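Local coordinates for putative nucleotidyltransferase, hypothetical protein AF0614 (Archaeoglobus fulgidus, PDB 1YLQ) that probably transfers nucleotidyl groups as a small member of the nucleotidyltransferase superfamily, though its substrate is not established, at residues A[10-14]-A[55-60]. Sequence-based numbering, arbitrary orientation.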
loop_
_atom_site.group_PDB
_atom_site.type_symbol
_atom_site.label_atom_id
_atom_site.label_comp_id
_atom_site.label_asym_id
_atom_site.label_seq_id
_atom_site.Cartn_x
_atom_site.Cartn_y
_atom_site.Cartn_z
ATOM N N ILE A 10 -1.018 -16.401 -4.021
ATOM C CA ILE A 10 -2.374 -16.748 -4.446
ATOM C C ILE A 10 -2.473 -16.704 -5.977
ATOM O O ILE A 10 -3.056 -17.589 -6.594
ATOM C CB ILE A 10 -3.405 -15.763 -3.808
ATOM C CG1 ILE A 10 -3.458 -15.995 -2.292
ATOM C CG2 ILE A 10 -4.811 -15.853 -4.504
ATOM C CD1 ILE A 10 -3.918 -14.782 -1.475
ATOM N N THR A 11 -1.895 -15.675 -6.586
ATOM C CA THR A 11 -2.070 -15.444 -8.019
ATOM C C THR A 11 -1.382 -16.595 -8.767
ATOM O O THR A 11 -2.001 -17.291 -9.600
ATOM C CB THR A 11 -1.448 -14.092 -8.446
ATOM O OG1 THR A 11 -2.178 -13.026 -7.841
ATOM C CG2 THR A 11 -1.400 -13.921 -10.003
ATOM N N LYS A 12 -0.122 -16.820 -8.429
ATOM C CA LYS A 12 0.675 -17.791 -9.163
ATOM C C LYS A 12 0.220 -19.254 -8.929
ATOM O O LYS A 12 0.471 -20.127 -9.774
ATOM C CB LYS A 12 2.154 -17.612 -8.830
ATOM C CG LYS A 12 2.863 -16.424 -9.521
ATOM C CD LYS A 12 2.205 -15.971 -10.847
ATOM C CE LYS A 12 3.260 -15.738 -11.939
ATOM N NZ LYS A 12 4.645 -15.789 -11.401
ATOM N N LYS A 13 -0.476 -19.497 -7.810
ATOM C CA LYS A 13 -1.087 -20.804 -7.527
ATOM C C LYS A 13 -2.231 -21.130 -8.493
ATOM O O LYS A 13 -2.431 -22.285 -8.896
ATOM C CB LYS A 13 -1.610 -20.847 -6.101
ATOM C CG LYS A 13 -1.982 -22.235 -5.684
ATOM C CD LYS A 13 -2.610 -22.343 -4.301
ATOM C CE LYS A 13 -3.177 -23.774 -4.202
ATOM N NZ LYS A 13 -4.022 -23.977 -2.994
ATOM N N ASP A 14 -3.001 -20.112 -8.811
ATOM C CA ASP A 14 -4.151 -20.230 -9.717
ATOM C C ASP A 14 -3.730 -20.061 -11.192
ATOM O O ASP A 14 -3.980 -20.918 -12.067
ATOM C CB ASP A 14 -5.212 -19.182 -9.315
ATOM C CG ASP A 14 -6.562 -19.433 -9.982
ATOM O OD1 ASP A 14 -6.608 -20.009 -11.114
ATOM O OD2 ASP A 14 -7.571 -19.058 -9.365
ATOM N N GLU A 55 -14.093 -16.309 -10.695
ATOM C CA GLU A 55 -13.510 -17.243 -9.723
ATOM C C GLU A 55 -12.296 -16.599 -9.020
ATOM O O GLU A 55 -12.187 -16.587 -7.790
ATOM C CB GLU A 55 -13.044 -18.455 -10.559
ATOM C CG GLU A 55 -12.279 -19.557 -9.892
ATOM C CD GLU A 55 -10.823 -19.238 -9.569
ATOM O OE1 GLU A 55 -9.969 -19.024 -10.470
ATOM O OE2 GLU A 55 -10.543 -19.258 -8.361
ATOM N N PHE A 56 -11.370 -16.078 -9.826
ATOM C CA PHE A 56 -10.122 -15.549 -9.286
ATOM C C PHE A 56 -10.402 -14.272 -8.489
ATOM O O PHE A 56 -9.893 -14.058 -7.353
ATOM C CB PHE A 56 -9.111 -15.287 -10.389
ATOM C CG PHE A 56 -7.775 -14.803 -9.850
ATOM C CD1 PHE A 56 -6.863 -15.710 -9.298
ATOM C CD2 PHE A 56 -7.474 -13.469 -9.852
ATOM C CE1 PHE A 56 -5.654 -15.269 -8.748
ATOM C CE2 PHE A 56 -6.287 -13.004 -9.321
ATOM C CZ PHE A 56 -5.358 -13.920 -8.786
ATOM N N PHE A 57 -11.204 -13.411 -9.088
ATOM C CA PHE A 57 -11.574 -12.172 -8.405
ATOM C C PHE A 57 -12.234 -12.423 -7.052
ATOM O O PHE A 57 -11.904 -11.727 -6.072
ATOM C CB PHE A 57 -12.420 -11.243 -9.280
ATOM C CG PHE A 57 -12.810 -9.955 -8.610
ATOM C CD1 PHE A 57 -11.974 -8.815 -8.713
ATOM C CD2 PHE A 57 -14.039 -9.820 -7.984
ATOM C CE1 PHE A 57 -12.366 -7.580 -8.158
ATOM C CE2 PHE A 57 -14.422 -8.581 -7.390
ATOM C CZ PHE A 57 -13.594 -7.475 -7.477
ATOM N N GLY A 58 -13.147 -13.396 -6.983
ATOM C CA GLY A 58 -13.817 -13.716 -5.741
ATOM C C GLY A 58 -12.814 -14.187 -4.683
ATOM O O GLY A 58 -12.845 -13.744 -3.529
ATOM N N LYS A 59 -11.925 -15.085 -5.097
ATOM C CA LYS A 59 -10.829 -15.593 -4.240
ATOM C C LYS A 59 -9.947 -14.461 -3.673
ATOM O O LYS A 59 -9.712 -14.384 -2.458
ATOM C CB LYS A 59 -9.922 -16.520 -5.054
ATOM C CG LYS A 59 -9.583 -17.824 -4.357
ATOM C CD LYS A 59 -8.262 -18.383 -4.842
ATOM C CE LYS A 59 -8.289 -18.770 -6.305
ATOM N NZ LYS A 59 -8.642 -20.231 -6.539
ATOM N N ILE A 60 -9.431 -13.604 -4.552
ATOM C CA ILE A 60 -8.453 -12.619 -4.120
ATOM C C ILE A 60 -9.066 -11.518 -3.246
ATOM O O ILE A 60 -8.440 -11.094 -2.248
ATOM C CB ILE A 60 -7.571 -12.079 -5.292
ATOM C CG1 ILE A 60 -6.270 -11.460 -4.733
ATOM C CG2 ILE A 60 -8.297 -11.058 -6.118
ATOM C CD1 ILE A 60 -4.980 -12.079 -5.310
#
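Asp14 meets Glu55 and Lys59 in a salt-bridge network between segments 10-14 and 55-60, whose helix axes run roughly antiparallel (151°). Lys59, its chain bent near the end, brings NZ to 3.2 Å from OD2 of Asp14. The same NZ hydrogen-bonds to OE2 of Glu55, one turn back on its own helix, at 2.8 Å; it arrives on the syn side, somewhat out of the carboxylate plane. The two acids also lie very close, OD2 of Asp14 only 2.6 Å from OE1 of Glu55; the nearby Lys59 ammonium, which pairs with both carboxylates, would probably ease the approach, and a shared proton may be involved. Arg52 adds a second positive charge, pairing with the other oxygen of Asp14. Trading Glu55 for an alanine would probably leave the Lys59 ammonium with one carboxylate mate fewer and freer to swing about Asp14.

Next to this network, Phe56 turns its ring edge to the other helix. Having CG anti to the backbone N (chi1 -177°) carries the ring toward helix 3-14, where CZ comes within 3.4 Å of OG1 of Thr11, a hydroxyl hydrogen-bonded to the carbonyl of Ile7. Asp14 OD2 lies at the same edge, its carboxylate plane 70° from the ring.

Farther along, the contact is aliphatic: CD1 of Ile60 reaches CG2 of Ile10 at 3.9 Å.

Helices 3-14 and 50-63 thus pack side by side over part of the mixed sheet of the nucleotidyltransferase domain, Thr11 and Phe56 both resting on Ile42 of strand 38-43, while Phe56 and Ile60 extend onto strand 69-74.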